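Local coordinates for protein predicted metal-dependent hydrolase of the TIM-barrel fold (Lactobacillus casei, PDB 2QPX) that probably acts as a zinc-dependent hydrolase of the amidohydrolase superfamily, with a two-zinc centre in a TIM-barrel fold, though its substrate remains unknown, at residues D108-D112 and L113-A117; I169-R173 and V174-L178; P345-D348 and L349-K353. All blocks are in the same frame, centred on the assembly; numbering follows the deposited sequence. Where two conformers were deposited one is given.

Contact 1 of 3, residues D108-D112 and L113-A117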
loop_
_atom_site.group_PDB
_atom_site.type_symbol
_atom_site.label_atom_id
_atom_site.label_comp_id
_atom_site.label_asym_id
_atom_site.label_seq_id
_atom_site.Cartn_x
_atom_site.Cartn_y
_atom_site.Cartn_z
ATOM N N ASP A 108 3.969 14.973 -33.577
ATOM C CA ASP A 108 4.037 14.273 -34.861
ATOM C C ASP A 108 3.040 13.111 -34.947
ATOM O O ASP A 108 3.409 11.999 -35.332
ATOM C CB ASP A 108 5.470 13.798 -35.107
ATOM C CG ASP A 108 6.466 14.868 -34.836
ATOM O OD1 ASP A 108 6.548 15.815 -35.656
ATOM O OD2 ASP A 108 7.149 14.815 -33.791
ATOM N N PRO A 109 1.765 13.374 -34.587
ATOM C CA PRO A 109 0.805 12.285 -34.469
ATOM C C PRO A 109 0.311 11.752 -35.809
ATOM O O PRO A 109 0.314 12.482 -36.830
ATOM C CB PRO A 109 -0.400 12.950 -33.810
ATOM C CG PRO A 109 -0.345 14.330 -34.308
ATOM C CD PRO A 109 1.120 14.682 -34.320
ATOM N N ILE A 110 -0.142 10.507 -35.774
ATOM C CA ILE A 110 -1.076 9.974 -36.749
ATOM C C ILE A 110 -2.489 10.086 -36.141
ATOM O O ILE A 110 -2.823 9.345 -35.223
ATOM C CB ILE A 110 -0.743 8.518 -37.168
ATOM C CG1 ILE A 110 0.675 8.445 -37.775
ATOM C CG2 ILE A 110 -1.789 7.957 -38.114
ATOM C CD1 ILE A 110 1.185 7.041 -37.908
ATOM N N LEU A 111 -3.246 11.096 -36.571
ATOM C CA LEU A 111 -4.571 11.399 -35.986
ATOM C C LEU A 111 -5.712 10.637 -36.655
ATOM O O LEU A 111 -6.773 10.397 -36.059
ATOM C CB LEU A 111 -4.856 12.903 -36.064
ATOM C CG LEU A 111 -3.903 13.783 -35.280
ATOM C CD1 LEU A 111 -4.177 15.252 -35.570
ATOM C CD2 LEU A 111 -4.024 13.444 -33.766
ATOM N N ASP A 112 -5.533 10.234 -37.899
ATOM C CA ASP A 112 -6.610 9.618 -38.615
ATOM C C ASP A 112 -6.769 8.167 -38.182
ATOM O O ASP A 112 -5.814 7.384 -38.203
ATOM C CB ASP A 112 -6.348 9.769 -40.116
ATOM C CG ASP A 112 -7.478 9.255 -40.972
ATOM O OD1 ASP A 112 -7.694 8.040 -41.073
ATOM O OD2 ASP A 112 -8.199 10.092 -41.551
ATOM N N LEU A 113 -7.969 7.797 -37.748
ATOM C CA LEU A 113 -8.197 6.453 -37.240
ATOM C C LEU A 113 -8.183 5.395 -38.317
ATOM O O LEU A 113 -7.781 4.265 -38.055
ATOM C CB LEU A 113 -9.508 6.395 -36.469
ATOM C CG LEU A 113 -9.582 7.348 -35.282
ATOM C CD1 LEU A 113 -10.937 7.134 -34.649
ATOM C CD2 LEU A 113 -8.420 7.086 -34.326
ATOM N N ASP A 114 -8.634 5.742 -39.534
ATOM C CA ASP A 114 -8.561 4.821 -40.648
ATOM C C ASP A 114 -7.093 4.559 -41.015
ATOM O O ASP A 114 -6.722 3.421 -41.290
ATOM C CB ASP A 114 -9.326 5.375 -41.866
ATOM C CG ASP A 114 -10.803 5.416 -41.639
ATOM O OD1 ASP A 114 -11.401 4.397 -41.250
ATOM O OD2 ASP A 114 -11.360 6.499 -41.838
ATOM N N GLN A 115 -6.269 5.591 -41.035
ATOM C CA GLN A 115 -4.835 5.417 -41.266
ATOM C C GLN A 115 -4.189 4.579 -40.174
ATOM O O GLN A 115 -3.320 3.758 -40.447
ATOM C CB GLN A 115 -4.085 6.730 -41.362
ATOM C CG GLN A 115 -4.434 7.583 -42.562
ATOM C CD GLN A 115 -3.688 8.911 -42.533
ATOM O OE1 GLN A 115 -2.674 9.105 -41.795
ATOM N NE2 GLN A 115 -4.181 9.848 -43.343
ATOM N N THR A 116 -4.594 4.812 -38.923
ATOM C CA THR A 116 -4.076 3.997 -37.827
ATOM C C THR A 116 -4.472 2.532 -38.034
ATOM O O THR A 116 -3.645 1.638 -37.870
ATOM C CB THR A 116 -4.577 4.489 -36.470
ATOM O OG1 THR A 116 -4.259 5.886 -36.316
ATOM C CG2 THR A 116 -3.926 3.697 -35.317
ATOM N N ALA A 117 -5.741 2.284 -38.370
ATOM C CA ALA A 117 -6.209 0.914 -38.588
ATOM C C ALA A 117 -5.403 0.223 -39.721
ATOM O O ALA A 117 -5.035 -0.963 -39.607
ATOM C CB ALA A 117 -7.718 0.876 -38.868
HETATM O O HOH W 1 -2.432 6.775 -34.353
HETATM O O HOH W 2 -3.224 11.114 -39.804
HETATM O O HOH W 3 -10.327 8.788 -42.666
#
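Asp-112 grips the first turn of helix 113-120 with both its side chain and its carbonyl. OD1 of Asp-112 accepts from Gln-115 N at 2.8 Å, with an N-H...O angle of 161°; the donor arrives on the anti side of the carboxylate, a little out of its plane. This is an N-cap bond. It is made possible by CG lying anti to the backbone N (chi1 -175°), which folds the carboxylate back beside the carbonyl and over the helix end. The carbonyl oxygen of Asp-112 takes two donors from Thr-116, one on each face of its plane: the helical N at 2.9 Å, and OG1, also at 2.9 Å, which sits well above that plane rather than on a lone pair.

Around this shell, the amide of Gln-115 stacks on the Asp-112 carboxylate with the two planes 17° apart, and CD of Gln-115 lies 3.7 Å from CB of Asp-112. The OE1 end of that amide takes a hydrogen from a water 2.9 Å away, and the same water accepts from Asp-112 N, so a water bridges the two where a capping box would have a direct bond. A second water donates to Ile-110 O and to Thr-116 OG1, while CG2 of Ile-110 rests 3.7 Å from that OG1. Farther out, Ile-110 pairs by backbone with Leu-22, and Leu-113 and Thr-116 press on strand 124-127 through Val-124.

The like-charged Asp-112 OD1 and Asp-114 OD2 come within 4.0 Å without bonding. A third water donates to OD2 of both residues. The helix-start amides would be expected to favour the ionised form of Asp-112, while nearby Asp-114 would oppose it, the shared water probably easing the repulsion at this hydrated surface.

Contact 2 of 3, residues I169-R173 and V174-L178; sequences IAAYR and VGLHL
The carbonyl oxygen of Ala-170 gathers three backbone N-H groups where the short, weakly bonded helix 170-173 ends and the loop begins. Val-174 N comes nearly along the C=O axis at 2.8 Å, with an N-H...O angle of 174°. Gly-175 N reaches the same oxygen at 3.0 Å from above the carbonyl plane, and Arg-173 N adds a third bond, so the chain is wound closely about one acceptor. At Gly-175 the backbone angles (phi 91°) would drive a CB against the carbonyl oxygen of Val-174, so a residue with a side chain would be strained here, and glycine fits. Apolar packing completes the tight, buried side: CB of Ala-171 meets CG of Leu-176 at 3.9 Å.

The side formed by Val-174 and Arg-173 is looser and partly exposed. With CG1 anti to the carbonyl carbon (chi1 -64°), CG2 of Val-174 falls between the backbone N and the carbonyl carbon, 3.5 Å from Ala-170 O but 4.2 Å from Ala-170 CB. Trimming this valine to an alanine would probably leave Ala-170 O less shielded and open a gap toward Lys-204 and Ile-207. Arg-173 leads its guanidinium away, over CD1 of Ile-169, to a salt bridge with Glu-135.

Tyr-172 points off the turn toward the metal centre; its ring meets that of the zinc ligand His-228, and its side chain comes to about 3 Å from a zinc ion at the nearest atoms. Leu-176 and Ala-171 lean on strand 225-229, whereas Val-174 faces helix 204-221, so the turn is lodged between a barrel strand and a helix.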
loop_
_atom_site.group_PDB
_atom_site.type_symbol
_atom_site.label_atom_id
_atom_site.label_comp_id
_atom_site.label_asym_id
_atom_site.label_seq_id
_atom_site.Cartn_x
_atom_site.Cartn_y
_atom_site.Cartn_z
ATOM N N ILE A 169 -10.232 12.895 -17.510
ATOM C CA ILE A 169 -8.904 13.147 -16.958
ATOM C C ILE A 169 -8.937 13.963 -15.653
ATOM O O ILE A 169 -7.914 14.565 -15.264
ATOM C CB ILE A 169 -7.961 13.794 -17.991
ATOM C CG1 ILE A 169 -8.473 15.122 -18.517
ATOM C CG2 ILE A 169 -7.651 12.775 -19.073
ATOM C CD1 ILE A 169 -7.401 16.008 -19.105
ATOM N N ALA A 170 -10.069 13.931 -14.944
ATOM C CA ALA A 170 -10.185 14.660 -13.674
ATOM C C ALA A 170 -9.025 14.432 -12.720
ATOM O O ALA A 170 -8.523 15.382 -12.077
ATOM C CB ALA A 170 -11.523 14.307 -12.969
ATOM N N ALA A 171 -8.542 13.195 -12.646
ATOM C CA ALA A 171 -7.458 12.886 -11.706
ATOM C C ALA A 171 -6.231 13.754 -11.961
ATOM O O ALA A 171 -5.526 14.126 -11.011
ATOM C CB ALA A 171 -7.087 11.399 -11.781
ATOM N N TYR A 172 -5.953 14.072 -13.221
ATOM C CA TYR A 172 -4.768 14.878 -13.588
ATOM C C TYR A 172 -4.980 16.389 -13.262
ATOM O O TYR A 172 -3.997 17.159 -13.177
ATOM C CB TYR A 172 -4.485 14.796 -15.092
ATOM C CG TYR A 172 -3.936 13.496 -15.658
ATOM C CD1 TYR A 172 -2.635 13.120 -15.450
ATOM C CD2 TYR A 172 -4.709 12.709 -16.487
ATOM C CE1 TYR A 172 -2.112 11.968 -16.025
ATOM C CE2 TYR A 172 -4.209 11.560 -17.076
ATOM C CZ TYR A 172 -2.921 11.189 -16.842
ATOM O OH TYR A 172 -2.473 10.021 -17.477
ATOM N N ARG A 173 -6.229 16.826 -13.128
ATOM C CA ARG A 173 -6.556 18.250 -13.050
ATOM C C ARG A 173 -6.922 18.655 -11.624
ATOM O O ARG A 173 -6.447 19.690 -11.116
ATOM C CB ARG A 173 -7.675 18.615 -14.021
ATOM C CG ARG A 173 -7.378 18.296 -15.498
ATOM C CD ARG A 173 -6.338 19.200 -16.018
ATOM N NE ARG A 173 -5.874 18.845 -17.355
ATOM C CZ ARG A 173 -6.449 19.193 -18.490
ATOM N NH1 ARG A 173 -7.591 19.876 -18.527
ATOM N NH2 ARG A 173 -5.861 18.848 -19.632
ATOM N N VAL A 174 -7.781 17.860 -11.006
ATOM C CA VAL A 174 -8.435 18.201 -9.737
ATOM C C VAL A 174 -8.519 17.069 -8.721
ATOM O O VAL A 174 -8.939 17.283 -7.576
ATOM C CB VAL A 174 -9.846 18.761 -9.999
ATOM C CG1 VAL A 174 -9.771 20.087 -10.797
ATOM C CG2 VAL A 174 -10.749 17.752 -10.737
ATOM N N GLY A 175 -8.173 15.852 -9.118
ATOM C CA GLY A 175 -8.260 14.738 -8.238
ATOM C C GLY A 175 -9.617 14.050 -8.337
ATOM O O GLY A 175 -10.485 14.442 -9.144
ATOM N N LEU A 176 -9.796 13.029 -7.506
ATOM C CA LEU A 176 -10.933 12.124 -7.615
ATOM C C LEU A 176 -11.941 12.175 -6.459
ATOM O O LEU A 176 -12.823 11.324 -6.374
ATOM C CB LEU A 176 -10.480 10.671 -7.830
ATOM C CG LEU A 176 -9.769 10.381 -9.157
ATOM C CD1 LEU A 176 -9.256 8.935 -9.129
ATOM C CD2 LEU A 176 -10.742 10.654 -10.306
ATOM N N HIS A 177 -11.834 13.194 -5.587
ATOM C CA HIS A 177 -12.784 13.347 -4.503
ATOM C C HIS A 177 -14.018 14.066 -5.038
ATOM O O HIS A 177 -14.264 15.241 -4.744
ATOM C CB HIS A 177 -12.126 14.097 -3.344
ATOM C CG HIS A 177 -12.809 13.897 -2.035
ATOM N ND1 HIS A 177 -14.091 13.397 -1.920
ATOM C CD2 HIS A 177 -12.410 14.216 -0.783
ATOM C CE1 HIS A 177 -14.438 13.390 -0.644
ATOM N NE2 HIS A 177 -13.427 13.861 0.064
ATOM N N LEU A 178 -14.812 13.355 -5.825
ATOM C CA LEU A 178 -15.891 13.943 -6.580
ATOM C C LEU A 178 -17.083 14.214 -5.649
ATOM O O LEU A 178 -17.502 13.338 -4.892
ATOM C CB LEU A 178 -16.316 13.015 -7.697
ATOM C CG LEU A 178 -15.246 12.496 -8.651
ATOM C CD1 LEU A 178 -15.849 11.506 -9.641
ATOM C CD2 LEU A 178 -14.447 13.603 -9.384
#

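Contact 3 of 3, residues P345-D348 and L349-K353; sequences PFVD and LAQKK. With EDO (1,2-ethanediol), chain E.
Val-347 and Gln-351 cross obliquely where the loop enters helix 349-367, with CB of the valine 3.9 Å from CG of the glutamine. The glutamine's CG stands anti to its backbone N (chi1 -178°), which lays it against the valine, and a bend at chi2 then carries the amide outward. The valine's CG2 branch meets CG of Lys-352 at 3.8 Å. That lysine chain is extended, and its CE passes 3.7 Å from Val-347 O. Val-347 and Lys-352 thus occupy the positions of a hydrophobic staple, with lysine methylenes in the apolar role.

Asp-348 crosses Gln-351 at about a right angle, its carboxylate turned 26° from the amide plane. CG of Asp-348 sits between the backbone N and the carbonyl carbon (chi1 61°), and from there OD1 accepts from Gln-351 N at 2.9 Å, with the donor close to the line of the C-O bond. This is the N-cap bond of the helix. Asp-348 O takes the first main-chain helical bond, from Lys-352 N at 3.1 Å in the carbonyl plane, and CG of Lys-352 packs 3.4 Å from the same oxygen.

The outward ends go elsewhere. Gln-351 OE1 accepts from O2 of a 1,2-ethanediol at 2.8 Å, a probable crystallisation additive that is also bonded to His-57 and Lys-51 of the second subunit. Lys-352 NZ forms a salt bridge with Asp-3 and hydrogen bonds to Gly-1 O and Phe-341 O.

Chemically, one carboxylate serves the helix start, where its negative charge would be favoured by the N-terminal amides. The lysine's charge is probably balanced by Asp-3, and its other bonds tie this helix to the N-terminal segment and to helix 323-342.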
loop_
_atom_site.group_PDB
_atom_site.type_symbol
_atom_site.label_atom_id
_atom_site.label_comp_id
_atom_site.label_asym_id
_atom_site.label_seq_id
_atom_site.Cartn_x
_atom_site.Cartn_y
_atom_site.Cartn_z
ATOM N N PRO A 345 -5.551 -22.049 -7.015
ATOM C CA PRO A 345 -6.334 -23.175 -6.447
ATOM C C PRO A 345 -7.819 -23.156 -6.816
ATOM O O PRO A 345 -8.338 -22.181 -7.339
ATOM C CB PRO A 345 -6.185 -22.975 -4.948
ATOM C CG PRO A 345 -6.016 -21.496 -4.776
ATOM C CD PRO A 345 -5.215 -21.056 -5.983
ATOM N N PHE A 346 -8.486 -24.274 -6.524
ATOM C CA PHE A 346 -9.950 -24.404 -6.462
ATOM C C PHE A 346 -10.630 -24.581 -7.811
ATOM O O PHE A 346 -11.661 -25.232 -7.901
ATOM C CB PHE A 346 -10.654 -23.266 -5.681
ATOM C CG PHE A 346 -10.041 -22.957 -4.356
ATOM C CD1 PHE A 346 -9.730 -23.955 -3.467
ATOM C CD2 PHE A 346 -9.761 -21.630 -3.999
ATOM C CE1 PHE A 346 -9.149 -23.658 -2.259
ATOM C CE2 PHE A 346 -9.198 -21.358 -2.784
ATOM C CZ PHE A 346 -8.890 -22.353 -1.924
ATOM N N VAL A 347 -10.093 -24.007 -8.875
ATOM C CA VAL A 347 -10.824 -23.922 -10.124
ATOM C C VAL A 347 -10.147 -24.826 -11.156
ATOM O O VAL A 347 -8.924 -25.073 -11.111
ATOM C CB VAL A 347 -10.901 -22.445 -10.656
ATOM C CG1 VAL A 347 -11.753 -21.602 -9.707
ATOM C CG2 VAL A 347 -9.515 -21.874 -10.885
ATOM N N ASP A 348 -10.947 -25.260 -12.111
ATOM C CA ASP A 348 -10.453 -26.161 -13.134
ATOM C C ASP A 348 -9.847 -25.382 -14.288
ATOM O O ASP A 348 -9.915 -24.132 -14.356
ATOM C CB ASP A 348 -11.502 -27.224 -13.586
ATOM C CG ASP A 348 -12.756 -26.639 -14.189
ATOM O OD1 ASP A 348 -12.792 -25.451 -14.608
ATOM O OD2 ASP A 348 -13.768 -27.391 -14.234
ATOM N N LEU A 349 -9.186 -26.106 -15.178
ATOM C CA LEU A 349 -8.575 -25.488 -16.326
ATOM C C LEU A 349 -9.559 -24.675 -17.168
ATOM O O LEU A 349 -9.237 -23.558 -17.608
ATOM C CB LEU A 349 -7.886 -26.571 -17.187
ATOM C CG LEU A 349 -7.133 -26.021 -18.407
ATOM C CD1 LEU A 349 -6.036 -24.980 -18.028
ATOM C CD2 LEU A 349 -6.544 -27.205 -19.255
ATOM N N ALA A 350 -10.751 -25.202 -17.403
ATOM C CA ALA A 350 -11.744 -24.509 -18.198
ATOM C C ALA A 350 -12.091 -23.133 -17.583
ATOM O O ALA A 350 -12.323 -22.152 -18.317
ATOM C CB ALA A 350 -13.005 -25.302 -18.334
ATOM N N GLN A 351 -12.214 -23.099 -16.264
ATOM C CA GLN A 351 -12.539 -21.827 -15.569
ATOM C C GLN A 351 -11.396 -20.833 -15.700
ATOM O O GLN A 351 -11.625 -19.615 -15.900
ATOM C CB GLN A 351 -12.876 -22.106 -14.106
ATOM C CG GLN A 351 -13.276 -20.857 -13.314
ATOM C CD GLN A 351 -14.494 -20.214 -13.835
ATOM O OE1 GLN A 351 -15.637 -20.608 -13.482
ATOM N NE2 GLN A 351 -14.305 -19.173 -14.665
ATOM N N LYS A 352 -10.168 -21.334 -15.577
ATOM C CA LYS A 352 -8.997 -20.486 -15.808
ATOM C C LYS A 352 -9.032 -19.844 -17.210
ATOM O O LYS A 352 -8.816 -18.631 -17.378
ATOM C CB LYS A 352 -7.706 -21.260 -15.542
ATOM C CG LYS A 352 -7.540 -21.766 -14.099
ATOM C CD LYS A 352 -6.270 -22.617 -13.893
ATOM C CE LYS A 352 -6.100 -23.091 -12.491
ATOM N NZ LYS A 352 -4.752 -23.750 -12.261
ATOM N N LYS A 353 -9.281 -20.644 -18.237
ATOM C CA LYS A 353 -9.368 -20.163 -19.601
ATOM C C LYS A 353 -10.524 -19.167 -19.803
ATOM O O LYS A 353 -10.358 -18.133 -20.498
ATOM C CB LYS A 353 -9.476 -21.340 -20.601
ATOM C CG LYS A 353 -8.224 -22.215 -20.642
ATOM C CD LYS A 353 -8.459 -23.393 -21.619
ATOM C CE LYS A 353 -7.195 -24.173 -21.850
ATOM N NZ LYS A 353 -7.560 -25.395 -22.699
HETATM C C1 EDO E . -19.408 -19.224 -11.527
HETATM O O1 EDO E . -20.648 -18.606 -11.802
HETATM C C2 EDO E . -18.500 -18.801 -12.688
HETATM O O2 EDO E . -17.169 -18.659 -12.213
#

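Overall arrangement
Contacts 1 and 3 are both helix starts with an aspartate N-cap, yet they differ in surroundings. Contact 1 lies at the surface, is threaded with waters and adds a threonine hydroxyl on the carbonyl of its N-cap residue; contact 3, partly buried, relies on valine and lysine methylenes and borders the second subunit. Contact 2 has the most buried residues and ends a short helix instead of beginning one, through backbone bonds and small apolar groups beside the zinc centre. No two contacts share a helix or strand. Their centres are about 28 Å (contacts 1 and 2), 40 Å (1 and 3) and 38 Å (2 and 3) apart, with contact 3 farthest from the chain centre.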